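Local coordinates for protein acetyl transferase (Salmonella typhimurium, PDB 1S7K) that probably acetylates the N-terminal amino group of ribosomal protein L7/L12, using acetyl-coenzyme A as donor, as a GNAT-family acetyltransferase, at residues 8-11 and 12-16. Numbering follows the deposited sequence.
Sequences IPVS and TTLEL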
ATOM      1  N   ILE A   8     -10.728  21.740 -10.186  1.00 20.88           N
ATOM      2  CA  ILE A   8     -11.149  20.687 -11.059  1.00 19.53           C
ATOM      3  C   ILE A   8     -12.668  20.857 -11.100  1.00 19.64           C
ATOM      4  O   ILE A   8     -13.355  20.615 -10.107  1.00 18.01           O
ATOM      5  CB  ILE A   8     -10.765  19.312 -10.491  1.00 20.40           C
ATOM      6  CG1 ILE A   8      -9.242  19.125 -10.560  1.00 20.91           C
ATOM      7  CG2 ILE A   8     -11.466  18.219 -11.254  1.00 21.16           C
ATOM      8  CD1 ILE A   8      -8.753  17.885  -9.802  1.00 21.85           C
ATOM      9  N   PRO A   9     -13.205  21.277 -12.254  1.00 18.78           N
ATOM     10  CA  PRO A   9     -14.660  21.455 -12.310  1.00 17.51           C
ATOM     11  C   PRO A   9     -15.335  20.093 -12.102  1.00 15.19           C
ATOM     12  O   PRO A   9     -14.812  19.079 -12.492  1.00 15.40           O
ATOM     13  CB  PRO A   9     -14.905  21.982 -13.719  1.00 16.85           C
ATOM     14  CG  PRO A   9     -13.541  22.523 -14.159  1.00 18.64           C
ATOM     15  CD  PRO A   9     -12.588  21.527 -13.569  1.00 19.42           C
ATOM     16  N   VAL A  10     -16.493  20.097 -11.468  1.00 13.05           N
ATOM     17  CA  VAL A  10     -17.236  18.884 -11.268  1.00 10.51           C
ATOM     18  C   VAL A  10     -18.618  19.094 -11.922  1.00 10.71           C
ATOM     19  O   VAL A  10     -19.029  18.316 -12.818  1.00  9.23           O
ATOM     20  CB  VAL A  10     -17.368  18.560  -9.776  1.00 12.36           C
ATOM     21  CG1 VAL A  10     -18.258  17.337  -9.562  1.00 13.12           C
ATOM     22  CG2 VAL A  10     -15.975  18.249  -9.204  1.00 13.72           C
ATOM     23  N   SER A  11     -19.289  20.190 -11.558  1.00 10.33           N
ATOM     24  CA  SER A  11     -20.633  20.450 -12.067  1.00 11.28           C
ATOM     25  C   SER A  11     -21.036  21.902 -11.884  1.00 12.39           C
ATOM     26  O   SER A  11     -20.234  22.740 -11.508  1.00 11.51           O
ATOM     27  CB  SER A  11     -21.659  19.547 -11.345  1.00 13.23           C
ATOM     28  OG  SER A  11     -21.987  19.972 -10.029  1.00 10.70           O
ATOM     29  N   THR A  12     -22.288  22.196 -12.209  1.00 12.70           N
ATOM     30  CA  THR A  12     -22.800  23.538 -12.051  1.00 12.82           C
ATOM     31  C   THR A  12     -22.619  24.058 -10.640  1.00 12.44           C
ATOM     32  O   THR A  12     -22.248  25.199 -10.427  1.00 14.81           O
ATOM     33  CB  THR A  12     -24.314  23.608 -12.421  1.00 12.74           C
ATOM     34  OG1 THR A  12     -24.427  23.290 -13.824  1.00 12.46           O
ATOM     35  CG2 THR A  12     -24.839  25.021 -12.137  1.00 13.74           C
ATOM     36  N   THR A  13     -22.851  23.192  -9.676  1.00 11.41           N
ATOM     37  CA  THR A  13     -22.733  23.563  -8.272  1.00 11.74           C
ATOM     38  C   THR A  13     -21.524  22.960  -7.523  1.00 13.40           C
ATOM     39  O   THR A  13     -21.245  23.357  -6.396  1.00 16.06           O
ATOM     40  CB  THR A  13     -23.997  23.098  -7.564  1.00 11.74           C
ATOM     41  OG1 THR A  13     -24.178  21.704  -7.862  1.00 14.40           O
ATOM     42  CG2 THR A  13     -25.240  23.831  -8.124  1.00 15.32           C
ATOM     43  N   LEU A  14     -20.835  21.989  -8.113  1.00 12.38           N
ATOM     44  CA  LEU A  14     -19.705  21.371  -7.413  1.00 11.35           C
ATOM     45  C   LEU A  14     -18.381  21.653  -8.088  1.00 11.53           C
ATOM     46  O   LEU A  14     -18.290  21.759  -9.337  1.00 11.21           O
ATOM     47  CB  LEU A  14     -19.927  19.844  -7.392  1.00 10.01           C
ATOM     48  CG  LEU A  14     -21.163  19.326  -6.655  1.00 10.94           C
ATOM     49  CD1 LEU A  14     -21.321  17.735  -6.773  1.00  8.39           C
ATOM     50  CD2 LEU A  14     -21.091  19.792  -5.206  1.00 10.87           C
ATOM     51  N   GLU A  15     -17.326  21.756  -7.272  1.00 12.63           N
ATOM     52  CA  GLU A  15     -15.983  21.859  -7.835  1.00 14.58           C
ATOM     53  C   GLU A  15     -14.980  21.413  -6.743  1.00 13.97           C
ATOM     54  O   GLU A  15     -15.313  21.405  -5.551  1.00 12.91           O
ATOM     55  CB  GLU A  15     -15.676  23.278  -8.363  1.00 16.12           C
ATOM     56  CG  GLU A  15     -15.350  24.347  -7.330  1.00 18.20           C
ATOM     57  CD  GLU A  15     -14.996  25.732  -7.968  1.00 19.75           C
ATOM     58  OE1 GLU A  15     -15.262  26.002  -9.170  1.00 17.32           O
ATOM     59  OE2 GLU A  15     -14.452  26.541  -7.217  1.00 18.40           O
ATOM     60  N   LEU A  16     -13.818  20.927  -7.173  1.00 14.66           N
ATOM     61  CA  LEU A  16     -12.752  20.481  -6.251  1.00 13.60           C
ATOM     62  C   LEU A  16     -11.676  21.566  -6.326  1.00 13.92           C
ATOM     63  O   LEU A  16     -11.388  22.073  -7.418  1.00 14.64           O
ATOM     64  CB  LEU A  16     -12.138  19.174  -6.744  1.00 14.86           C
ATOM     65  CG  LEU A  16     -13.048  17.949  -6.763  1.00 13.50           C
ATOM     66  CD1 LEU A  16     -12.358  16.809  -7.496  1.00 15.77           C
ATOM     67  CD2 LEU A  16     -13.310  17.548  -5.286  1.00 14.39           C
TER
HETATM   68  O   HOH W   1     -24.098  18.511  -9.288  1.00 10.61           O
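Val-10 straddles Leu-14 and Leu-16 because its chi1 of 175° sends CG1 trans to the backbone N and leaves CG2 beside that N. Val-10 CG1 lies 3.7 Å from Leu-14 CB, while Val-10 CG2 reaches Leu-16 CG at 3.8 Å, so one branch serves each leucine. In Ser-11 the chi1 of 77° lodges OG between its own N and carbonyl carbon, turning it back over the bend. There Ser-11 OG accepts the amide of Leu-14 (Leu-14 N to Ser-11 OG 3.0 Å) and, weakly, that of Thr-13; only the weak bond has the ST-turn pattern, the main one reaching a residue further. A water 2.7 Å from Ser-11 OG also makes a weak, long bond to Thr-13 OG1. The backbone angles of Thr-12 and Thr-13 are close to those of a type I turn.

Two consecutive amides converge on one carbonyl. Val-10 N lies 3.2 Å from Leu-14 O, 40° out of the carbonyl plane, and Ser-11 N approaches from the same face at 2.9 Å, with the straighter bond. Together with the near-helical psi of Val-10, this double donation identifies a classic beta bulge. Regular antiparallel pairing resumes beyond it: Ile-8 N to Leu-16 O is 2.9 Å, and the return bond, Leu-16 N to Ile-8 O, is nearly linear.

Ile-8, Leu-14 and Leu-16 are buried and touch helix 112-127 and strand 71-77. Pro-9 and Glu-15 form the intervening non-hydrogen-bonded pair on the other face, where the Glu-15 carboxylate salt-bridges Arg-17. The side chain of Leu-14 comes within about 4 Å of that of Ile-112, a CoA-binding residue, placing the turn end near the cofactor site. The whole is a bulged beta hairpin, its strand 7-9 edging the mixed sheet of the GNAT fold.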